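Local coordinates for ribosomal large subunit pseudouridine synthase D (Escherichia coli, PDB 1PRZ), which catalyses the conversion of uridine to pseudouridine in 23S ribosomal RNA, probably at positions 1911, 1915 and 1917, at residues A[71-76]-A[208-213]; A[136-141]-A[148-153]; A[158-163]-A[177-182]. All blocks are in the same frame, centred on the assembly; numbering follows the deposited sequence.

In the fold
Contact 1 is buried and apolar: strands 71-75 and 205-213, which belong to different antiparallel sheets, meet mainly through leucine and valine side chains. Contact 2 pairs neighbouring strands of the larger sheet, so backbone hydrogen bonds dominate, with arginines on one face and largely apolar groups on the other; it is partly buried. Contact 3 lies at the surface and ties the start of helix 161-168 to a loop through a histidine-tyrosine bond and an arginine. Contacts 1 and 2 share the seven-stranded sheet and touch at Met-209 and Arg-153. Contacts 2 and 3 meet where Leu-152 packs on Ile-162, and where Thr-136 OG1 probably bonds Gln-161 NE2.

Contact 1 (A[71-76]-A[208-213])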
loop_
_atom_site.group_PDB
_atom_site.type_symbol
_atom_site.label_atom_id
_atom_site.label_comp_id
_atom_site.label_asym_id
_atom_site.label_seq_id
_atom_site.Cartn_x
_atom_site.Cartn_y
_atom_site.Cartn_z
ATOM N N LEU A 71 6.006 2.849 -2.859
ATOM C CA LEU A 71 7.182 3.398 -2.181
ATOM C C LEU A 71 7.491 2.914 -0.791
ATOM O O LEU A 71 6.603 2.754 0.058
ATOM C CB LEU A 71 7.113 4.946 -2.163
ATOM C CG LEU A 71 6.912 5.588 -3.548
ATOM C CD1 LEU A 71 6.545 7.100 -3.388
ATOM C CD2 LEU A 71 8.196 5.410 -4.406
HETATM N N MSE A 72 8.789 2.723 -0.568
HETATM C CA MSE A 72 9.326 2.342 0.720
HETATM C C MSE A 72 10.698 3.014 0.804
HETATM O O MSE A 72 11.403 3.110 -0.230
HETATM C CB MSE A 72 9.548 0.839 0.806
HETATM C CG MSE A 72 8.383 0.014 1.207
HETATM SE SE MSE A 72 8.963 -1.829 0.987
HETATM C CE MSE A 72 10.486 -1.844 2.232
ATOM N N VAL A 73 11.055 3.502 1.986
ATOM C CA VAL A 73 12.386 4.068 2.195
ATOM C C VAL A 73 13.173 3.086 3.091
ATOM O O VAL A 73 12.631 2.515 4.051
ATOM C CB VAL A 73 12.385 5.489 2.814
ATOM C CG1 VAL A 73 11.762 5.480 4.220
ATOM C CG2 VAL A 73 13.820 6.028 2.845
ATOM N N VAL A 74 14.440 2.880 2.728
ATOM C CA VAL A 74 15.316 1.949 3.404
ATOM C C VAL A 74 16.571 2.712 3.795
ATOM O O VAL A 74 17.059 3.546 3.009
ATOM C CB VAL A 74 15.652 0.810 2.422
ATOM C CG1 VAL A 74 16.693 -0.130 3.012
ATOM C CG2 VAL A 74 14.338 0.058 2.059
ATOM N N ALA A 75 17.086 2.442 5.002
ATOM C CA ALA A 75 18.304 3.107 5.470
ATOM C C ALA A 75 19.533 2.311 4.997
ATOM O O ALA A 75 19.509 1.077 4.984
ATOM C CB ALA A 75 18.297 3.221 7.013
ATOM N N LYS A 76 20.583 3.021 4.584
ATOM C CA LYS A 76 21.832 2.387 4.113
ATOM C C LYS A 76 22.889 2.400 5.211
ATOM O O LYS A 76 23.889 1.682 5.138
ATOM C CB LYS A 76 22.416 3.132 2.912
ATOM C CG LYS A 76 21.708 2.849 1.611
ATOM C CD LYS A 76 22.145 3.776 0.513
ATOM C CE LYS A 76 23.577 3.541 0.120
ATOM N NZ LYS A 76 23.847 4.447 -1.037
ATOM N N THR A 208 1.633 5.501 -3.129
ATOM C CA THR A 208 1.859 6.455 -4.179
ATOM C C THR A 208 2.787 7.665 -3.949
ATOM O O THR A 208 3.388 8.162 -4.890
ATOM C CB THR A 208 0.451 6.913 -4.696
ATOM O OG1 THR A 208 0.580 7.461 -6.016
ATOM C CG2 THR A 208 -0.167 7.945 -3.738
HETATM N N MSE A 209 2.913 8.121 -2.710
HETATM C CA MSE A 209 3.747 9.294 -2.406
HETATM C C MSE A 209 4.352 9.099 -1.017
HETATM O O MSE A 209 3.729 8.527 -0.122
HETATM C CB MSE A 209 2.889 10.587 -2.467
HETATM C CG MSE A 209 3.669 11.871 -2.134
HETATM SE SE MSE A 209 3.618 12.233 -0.250
HETATM C CE MSE A 209 1.936 13.256 -0.229
ATOM N N LEU A 210 5.585 9.558 -0.856
ATOM C CA LEU A 210 6.300 9.415 0.383
ATOM C C LEU A 210 7.080 10.711 0.592
ATOM O O LEU A 210 7.803 11.145 -0.297
ATOM C CB LEU A 210 7.249 8.234 0.260
ATOM C CG LEU A 210 8.189 8.035 1.425
ATOM C CD1 LEU A 210 7.378 7.746 2.655
ATOM C CD2 LEU A 210 9.133 6.877 1.091
ATOM N N ARG A 211 6.917 11.324 1.752
ATOM C CA ARG A 211 7.621 12.573 2.014
ATOM C C ARG A 211 8.260 12.503 3.410
ATOM O O ARG A 211 7.676 11.960 4.348
ATOM C CB ARG A 211 6.633 13.738 1.887
ATOM C CG ARG A 211 7.225 15.112 2.119
ATOM C CD ARG A 211 6.087 16.100 2.431
ATOM N NE ARG A 211 5.273 16.344 1.254
ATOM C CZ ARG A 211 3.946 16.526 1.266
ATOM N NH1 ARG A 211 3.275 16.484 2.412
ATOM N NH2 ARG A 211 3.308 16.768 0.119
ATOM N N LEU A 212 9.471 13.031 3.544
ATOM C CA LEU A 212 10.133 12.975 4.830
ATOM C C LEU A 212 11.266 13.995 4.907
ATOM O O LEU A 212 11.660 14.580 3.900
ATOM C CB LEU A 212 10.691 11.558 5.067
ATOM C CG LEU A 212 11.714 11.027 4.044
ATOM C CD1 LEU A 212 13.099 11.639 4.245
ATOM C CD2 LEU A 212 11.798 9.499 4.164
ATOM N N TYR A 213 11.750 14.230 6.118
ATOM C CA TYR A 213 12.898 15.121 6.305
ATOM C C TYR A 213 14.081 14.158 6.277
ATOM O O TYR A 213 14.165 13.227 7.091
ATOM C CB TYR A 213 12.836 15.834 7.648
ATOM C CG TYR A 213 11.722 16.847 7.708
ATOM C CD1 TYR A 213 11.774 18.027 6.956
ATOM C CD2 TYR A 213 10.581 16.601 8.480
ATOM C CE1 TYR A 213 10.709 18.946 6.966
ATOM C CE2 TYR A 213 9.510 17.508 8.497
ATOM C CZ TYR A 213 9.579 18.666 7.743
ATOM O OH TYR A 213 8.497 19.531 7.771
#
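Leu-71, Val-73, Leu-210 and Leu-212 interlock through their side chains. Leu-210 is the centre of the apolar group: its CB lies 3.9 Å from Leu-71 CD1, while its CD2 reaches 3.9 Å from Val-73 CB. The CG of Leu-210 stands opposite the backbone N (chi1 174°), which carries CD2 across to the valine. Farther along, Val-73 CG1 and Leu-212 CD2 come tip to tip at 4.0 Å.

A second kind of contact sets a methyl against main chain. Leu-71 CD1 rests on the peptide joining Met-209 to Leu-210, 3.7 Å from Leu-210 N, and at the same distance from Thr-208 O.

Polar bonding between the two ranges is absent. The strand axes run 7.2 Å apart at closest approach and at 31°, too wide for sheet pairing, and the CA atoms of Leu-71 and Thr-208 are 6.5 Å apart. The backbones are served by other strands: Met-72 and Val-74 bond to strand 19-24, and Thr-208 with Met-209 forms a classic beta bulge opposite Glu-96. Leu-71 bonds back to strand 205-213 at Ala-207, just before the range.

The geometry is that of a three-stranded and a seven-stranded antiparallel sheet meeting at a splayed junction in the catalytic domain of an RluA-family pseudouridine synthase. The Met-72 side chain is about 9 Å from that of Asp-65, the probable active-site residue.

Contact 2 (A[136-141]-A[148-153]); sequences THYRIM and TRLRLR
The carbonyl oxygen of His-137 is gripped twice by the facing strand: Arg-153 N donates a hydrogen bond of 2.8 Å, and Leu-152 CA makes a CA-H...O contact at 3.1 Å. This belongs to the beta hairpin of strands 135-143 and 147-154. His-137 with Arg-153 and Arg-139 with Arg-151 are hydrogen-bonded pairs; Tyr-138 with Leu-152 and Ile-140 with Leu-150 are non-hydrogen-bonded ones. The strands' N-to-C directions differ by 143°, an antiparallel pair with marked twist.

One face carries arginines. Arg-139, bent at chi3 (-90°), lays its guanidinium over the aliphatic part of Arg-151, with NH2 3.4 Å from Arg-151 CG; the two guanidinium planes are 76° apart. Their charges gather round acids of strand 94-102: Glu-96 OE2 takes both Arg-139 NH2 and Arg-153 NE, and Glu-98 binds Arg-151 NH1. Beside them Met-141, a selenomethionine, sets SE 3.7 Å from Arg-151 CB, and its CB covers one face of the Arg-149 guanidinium, whose NE is bound to Glu-142.

The other face is largely apolar and packs against helix 161-168, with Leu-152 on Ile-162 and Leu-150 on Met-166. Tyr-138 meets Leu-152 through its CB, since its ring leads away from the pair. Ile-140 CG1 touches Leu-150 CD2 at 3.7 Å, and near the hairpin's turn the side chains of Ile-140 and Thr-148 cross obliquely, their CG2 methyls 3.6 Å apart.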
loop_
_atom_site.group_PDB
_atom_site.type_symbol
_atom_site.label_atom_id
_atom_site.label_comp_id
_atom_site.label_asym_id
_atom_site.label_seq_id
_atom_site.Cartn_x
_atom_site.Cartn_y
_atom_site.Cartn_z
ATOM N N THR A 136 -6.470 6.370 10.150
ATOM C CA THR A 136 -6.329 6.426 8.705
ATOM C C THR A 136 -7.212 7.545 8.190
ATOM O O THR A 136 -8.387 7.608 8.535
ATOM C CB THR A 136 -6.830 5.142 8.018
ATOM O OG1 THR A 136 -6.054 4.029 8.457
ATOM C CG2 THR A 136 -6.730 5.292 6.478
ATOM N N HIS A 137 -6.652 8.412 7.359
ATOM C CA HIS A 137 -7.429 9.524 6.785
ATOM C C HIS A 137 -7.653 9.188 5.327
ATOM O O HIS A 137 -6.726 8.705 4.669
ATOM C CB HIS A 137 -6.651 10.850 6.869
ATOM C CG HIS A 137 -6.305 11.246 8.269
ATOM N ND1 HIS A 137 -7.269 11.491 9.220
ATOM C CD2 HIS A 137 -5.108 11.357 8.899
ATOM C CE1 HIS A 137 -6.685 11.731 10.385
ATOM N NE2 HIS A 137 -5.376 11.657 10.219
ATOM N N TYR A 138 -8.856 9.454 4.821
ATOM C CA TYR A 138 -9.147 9.149 3.431
ATOM C C TYR A 138 -9.992 10.222 2.743
ATOM O O TYR A 138 -10.828 10.878 3.384
ATOM C CB TYR A 138 -9.824 7.771 3.318
ATOM C CG TYR A 138 -11.179 7.661 3.993
ATOM C CD1 TYR A 138 -12.368 7.782 3.258
ATOM C CD2 TYR A 138 -11.277 7.440 5.359
ATOM C CE1 TYR A 138 -13.627 7.688 3.874
ATOM C CE2 TYR A 138 -12.537 7.336 5.983
ATOM C CZ TYR A 138 -13.694 7.461 5.233
ATOM O OH TYR A 138 -14.919 7.326 5.835
ATOM N N ARG A 139 -9.727 10.401 1.440
ATOM C CA ARG A 139 -10.405 11.380 0.568
ATOM C C ARG A 139 -10.933 10.625 -0.656
ATOM O O ARG A 139 -10.256 9.728 -1.179
ATOM C CB ARG A 139 -9.410 12.401 -0.027
ATOM C CG ARG A 139 -8.599 13.296 0.889
ATOM C CD ARG A 139 -7.748 14.250 0.005
ATOM N NE ARG A 139 -6.414 13.719 -0.337
ATOM C CZ ARG A 139 -5.705 14.011 -1.428
ATOM N NH1 ARG A 139 -6.158 14.843 -2.379
ATOM N NH2 ARG A 139 -4.488 13.460 -1.571
ATOM N N ILE A 140 -12.079 11.049 -1.179
ATOM C CA ILE A 140 -12.609 10.414 -2.377
ATOM C C ILE A 140 -12.058 11.231 -3.549
ATOM O O ILE A 140 -12.280 12.443 -3.631
ATOM C CB ILE A 140 -14.148 10.445 -2.387
ATOM C CG1 ILE A 140 -14.670 9.485 -1.314
ATOM C CG2 ILE A 140 -14.681 10.089 -3.751
ATOM C CD1 ILE A 140 -16.100 9.710 -1.000
HETATM N N MSE A 141 -11.300 10.575 -4.419
HETATM C CA MSE A 141 -10.709 11.247 -5.591
HETATM C C MSE A 141 -11.665 11.205 -6.778
HETATM O O MSE A 141 -11.685 12.097 -7.623
HETATM C CB MSE A 141 -9.441 10.531 -6.084
HETATM C CG MSE A 141 -8.295 10.412 -5.141
HETATM SE SE MSE A 141 -7.652 12.163 -4.551
HETATM C CE MSE A 141 -6.906 12.774 -6.125
ATOM N N THR A 148 -15.198 3.171 -5.514
ATOM C CA THR A 148 -14.773 4.538 -5.271
ATOM C C THR A 148 -13.239 4.558 -5.235
ATOM O O THR A 148 -12.614 3.678 -4.637
ATOM C CB THR A 148 -15.304 5.002 -3.915
ATOM O OG1 THR A 148 -16.733 4.870 -3.904
ATOM C CG2 THR A 148 -14.902 6.468 -3.630
ATOM N N ARG A 149 -12.646 5.544 -5.900
ATOM C CA ARG A 149 -11.194 5.694 -5.895
ATOM C C ARG A 149 -10.843 6.636 -4.725
ATOM O O ARG A 149 -11.417 7.728 -4.599
ATOM C CB ARG A 149 -10.683 6.294 -7.218
ATOM C CG ARG A 149 -9.170 6.493 -7.232
ATOM C CD ARG A 149 -8.601 6.697 -8.653
ATOM N NE ARG A 149 -9.034 7.927 -9.326
ATOM C CZ ARG A 149 -8.397 9.105 -9.250
ATOM N NH1 ARG A 149 -7.293 9.231 -8.507
ATOM N NH2 ARG A 149 -8.815 10.142 -9.978
ATOM N N LEU A 150 -9.888 6.209 -3.895
ATOM C CA LEU A 150 -9.498 6.977 -2.719
ATOM C C LEU A 150 -8.021 7.294 -2.663
ATOM O O LEU A 150 -7.193 6.658 -3.317
ATOM C CB LEU A 150 -9.816 6.193 -1.425
ATOM C CG LEU A 150 -11.209 5.563 -1.277
ATOM C CD1 LEU A 150 -11.222 4.576 -0.092
ATOM C CD2 LEU A 150 -12.228 6.679 -1.092
ATOM N N ARG A 151 -7.716 8.282 -1.843
ATOM C CA ARG A 151 -6.341 8.630 -1.548
ATOM C C ARG A 151 -6.366 8.608 -0.018
ATOM O O ARG A 151 -7.275 9.192 0.593
ATOM C CB ARG A 151 -6.017 10.008 -2.042
ATOM C CG ARG A 151 -4.600 10.146 -2.306
ATOM C CD ARG A 151 -4.401 10.013 -3.768
ATOM N NE ARG A 151 -4.083 11.324 -4.271
ATOM C CZ ARG A 151 -3.983 11.627 -5.563
ATOM N NH1 ARG A 151 -4.177 10.696 -6.500
ATOM N NH2 ARG A 151 -3.709 12.873 -5.917
ATOM N N LEU A 152 -5.400 7.937 0.591
ATOM C CA LEU A 152 -5.361 7.812 2.046
ATOM C C LEU A 152 -4.007 8.220 2.616
ATOM O O LEU A 152 -2.988 8.165 1.928
ATOM C CB LEU A 152 -5.644 6.355 2.462
ATOM C CG LEU A 152 -6.913 5.684 1.919
ATOM C CD1 LEU A 152 -6.621 4.998 0.571
ATOM C CD2 LEU A 152 -7.393 4.688 2.927
ATOM N N ARG A 153 -4.004 8.667 3.859
ATOM C CA ARG A 153 -2.744 9.001 4.506
ATOM C C ARG A 153 -2.711 8.301 5.846
ATOM O O ARG A 153 -3.702 8.310 6.587
ATOM C CB ARG A 153 -2.563 10.511 4.683
ATOM C CG ARG A 153 -2.315 11.152 3.348
ATOM C CD ARG A 153 -1.688 12.508 3.434
ATOM N NE ARG A 153 -1.617 13.067 2.088
ATOM C CZ ARG A 153 -1.278 14.321 1.830
ATOM N NH1 ARG A 153 -0.963 15.124 2.844
ATOM N NH2 ARG A 153 -1.322 14.773 0.575
#

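Contact 3 (A[158-163]-A[177-182])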
loop_
_atom_site.group_PDB
_atom_site.type_symbol
_atom_site.label_atom_id
_atom_site.label_comp_id
_atom_site.label_asym_id
_atom_site.label_seq_id
_atom_site.Cartn_x
_atom_site.Cartn_y
_atom_site.Cartn_z
ATOM N N ARG A 158 -0.080 0.421 11.308
ATOM C CA ARG A 158 -0.262 -0.963 11.742
ATOM C C ARG A 158 -0.442 -1.972 10.594
ATOM O O ARG A 158 -0.685 -1.612 9.413
ATOM C CB ARG A 158 -1.479 -1.098 12.668
ATOM C CG ARG A 158 -1.643 0.010 13.710
ATOM C CD ARG A 158 -0.490 0.078 14.689
ATOM N NE ARG A 158 -0.836 0.961 15.802
ATOM C CZ ARG A 158 0.035 1.432 16.690
ATOM N NH1 ARG A 158 1.319 1.101 16.592
ATOM N NH2 ARG A 158 -0.382 2.239 17.668
ATOM N N THR A 159 -0.347 -3.248 10.973
ATOM C CA THR A 159 -0.505 -4.363 10.045
ATOM C C THR A 159 -1.906 -4.338 9.393
ATOM O O THR A 159 -2.922 -4.286 10.093
ATOM C CB THR A 159 -0.270 -5.728 10.792
ATOM O OG1 THR A 159 1.082 -5.766 11.292
ATOM C CG2 THR A 159 -0.506 -6.911 9.842
ATOM N N HIS A 160 -1.935 -4.344 8.053
ATOM C CA HIS A 160 -3.158 -4.322 7.258
ATOM C C HIS A 160 -4.026 -3.107 7.589
ATOM O O HIS A 160 -5.221 -3.110 7.299
ATOM C CB HIS A 160 -4.020 -5.571 7.520
ATOM C CG HIS A 160 -3.398 -6.870 7.101
ATOM N ND1 HIS A 160 -4.044 -8.076 7.275
ATOM C CD2 HIS A 160 -2.198 -7.161 6.546
ATOM C CE1 HIS A 160 -3.261 -9.055 6.849
ATOM N NE2 HIS A 160 -2.135 -8.528 6.405
ATOM N N GLN A 161 -3.430 -2.058 8.151
ATOM C CA GLN A 161 -4.227 -0.919 8.574
ATOM C C GLN A 161 -5.254 -0.414 7.563
ATOM O O GLN A 161 -6.431 -0.369 7.868
ATOM C CB GLN A 161 -3.339 0.252 9.024
ATOM C CG GLN A 161 -4.161 1.322 9.758
ATOM C CD GLN A 161 -3.313 2.419 10.351
ATOM O OE1 GLN A 161 -2.346 2.152 11.060
ATOM N NE2 GLN A 161 -3.677 3.675 10.067
ATOM N N ILE A 162 -4.824 -0.009 6.373
ATOM C CA ILE A 162 -5.804 0.502 5.404
ATOM C C ILE A 162 -6.835 -0.571 5.020
ATOM O O ILE A 162 -8.039 -0.310 4.978
ATOM C CB ILE A 162 -5.123 1.013 4.136
ATOM C CG1 ILE A 162 -4.376 2.317 4.448
ATOM C CG2 ILE A 162 -6.188 1.229 3.005
ATOM C CD1 ILE A 162 -3.563 2.828 3.285
ATOM N N ARG A 163 -6.372 -1.779 4.756
ATOM C CA ARG A 163 -7.303 -2.827 4.390
ATOM C C ARG A 163 -8.354 -3.115 5.477
ATOM O O ARG A 163 -9.548 -3.271 5.160
ATOM C CB ARG A 163 -6.563 -4.117 4.092
ATOM C CG ARG A 163 -5.753 -4.099 2.859
ATOM C CD ARG A 163 -5.614 -5.572 2.446
ATOM N NE ARG A 163 -4.363 -6.091 2.835
ATOM C CZ ARG A 163 -4.060 -7.380 2.850
ATOM N NH1 ARG A 163 -4.938 -8.332 2.497
ATOM N NH2 ARG A 163 -2.841 -7.687 3.191
ATOM N N PRO A 177 -7.925 -10.424 -1.072
ATOM C CA PRO A 177 -8.262 -11.829 -0.855
ATOM C C PRO A 177 -8.593 -12.164 0.596
ATOM O O PRO A 177 -9.119 -13.253 0.886
ATOM C CB PRO A 177 -7.013 -12.559 -1.374
ATOM C CG PRO A 177 -5.896 -11.625 -0.997
ATOM C CD PRO A 177 -6.466 -10.234 -1.245
ATOM N N VAL A 178 -8.307 -11.233 1.511
ATOM C CA VAL A 178 -8.577 -11.474 2.920
ATOM C C VAL A 178 -9.867 -10.781 3.391
ATOM O O VAL A 178 -10.807 -11.424 3.886
ATOM C CB VAL A 178 -7.382 -10.986 3.805
ATOM C CG1 VAL A 178 -7.717 -11.182 5.288
ATOM C CG2 VAL A 178 -6.098 -11.761 3.448
ATOM N N TYR A 179 -9.918 -9.465 3.224
ATOM C CA TYR A 179 -11.066 -8.687 3.675
ATOM C C TYR A 179 -12.184 -8.525 2.648
ATOM O O TYR A 179 -13.325 -8.191 2.992
ATOM C CB TYR A 179 -10.585 -7.324 4.137
ATOM C CG TYR A 179 -9.522 -7.436 5.181
ATOM C CD1 TYR A 179 -9.845 -7.797 6.493
ATOM C CD2 TYR A 179 -8.173 -7.249 4.853
ATOM C CE1 TYR A 179 -8.865 -7.971 7.454
ATOM C CE2 TYR A 179 -7.182 -7.420 5.800
ATOM C CZ TYR A 179 -7.542 -7.790 7.107
ATOM O OH TYR A 179 -6.564 -8.035 8.036
ATOM N N GLY A 180 -11.865 -8.756 1.386
ATOM C CA GLY A 180 -12.879 -8.623 0.360
ATOM C C GLY A 180 -13.653 -9.905 0.072
ATOM O O GLY A 180 -13.229 -11.020 0.411
ATOM N N GLY A 181 -14.810 -9.744 -0.550
ATOM C CA GLY A 181 -15.608 -10.899 -0.914
ATOM C C GLY A 181 -15.464 -11.036 -2.417
ATOM O O GLY A 181 -14.471 -10.567 -2.986
ATOM N N ARG A 182 -16.446 -11.668 -3.058
ATOM C CA ARG A 182 -16.440 -11.865 -4.504
ATOM C C ARG A 182 -16.682 -10.534 -5.201
ATOM O O ARG A 182 -17.409 -9.683 -4.686
ATOM C CB ARG A 182 -17.561 -12.831 -4.918
ATOM C CG ARG A 182 -17.454 -14.226 -4.347
ATOM C CD ARG A 182 -16.999 -15.200 -5.410
ATOM N NE ARG A 182 -17.089 -16.596 -4.959
ATOM C CZ ARG A 182 -18.215 -17.305 -4.842
ATOM N NH1 ARG A 182 -19.405 -16.779 -5.147
ATOM N NH2 ARG A 182 -18.142 -18.568 -4.421
#
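His-160 and Tyr-179 join the start of helix 161-168, where His-160 is the N-cap residue, to the loop that follows the helix, beside the probable active site. The polar link is a short hydrogen bond of 2.6 Å between His-160 ND1 and Tyr-179 OH; either could donate, and the angle of 164° is nearly straight. Each partner lies in the plane of the other's ring, although the rings themselves stand at 83°. Tyr-179 OH has a second bond, to Met-125 N.

Packing comes from Arg-163, one helical turn along. Its CB is 3.6 Å from Tyr-179 CD2, and Tyr-179 CE2 lies over one face of its guanidinium, the planes of the two groups being 79° apart. Arg-163 NH1 comes 3.7 Å from Val-178 CG2.

Charge fixes the far end of Arg-163: NH2 forms a salt bridge with Asp-65, and NH1 with Asp-176, whose OD1 also receives the backbone N-H groups of Val-178 and Tyr-179. One carboxylate thus links arginine and loop. The arginine side chain is bent at chi3, and Arg-163 NH2 sits 3.3 Å above one face of the His-160 ring, offset toward its rim, with Thr-159 CG2 over the opposite face.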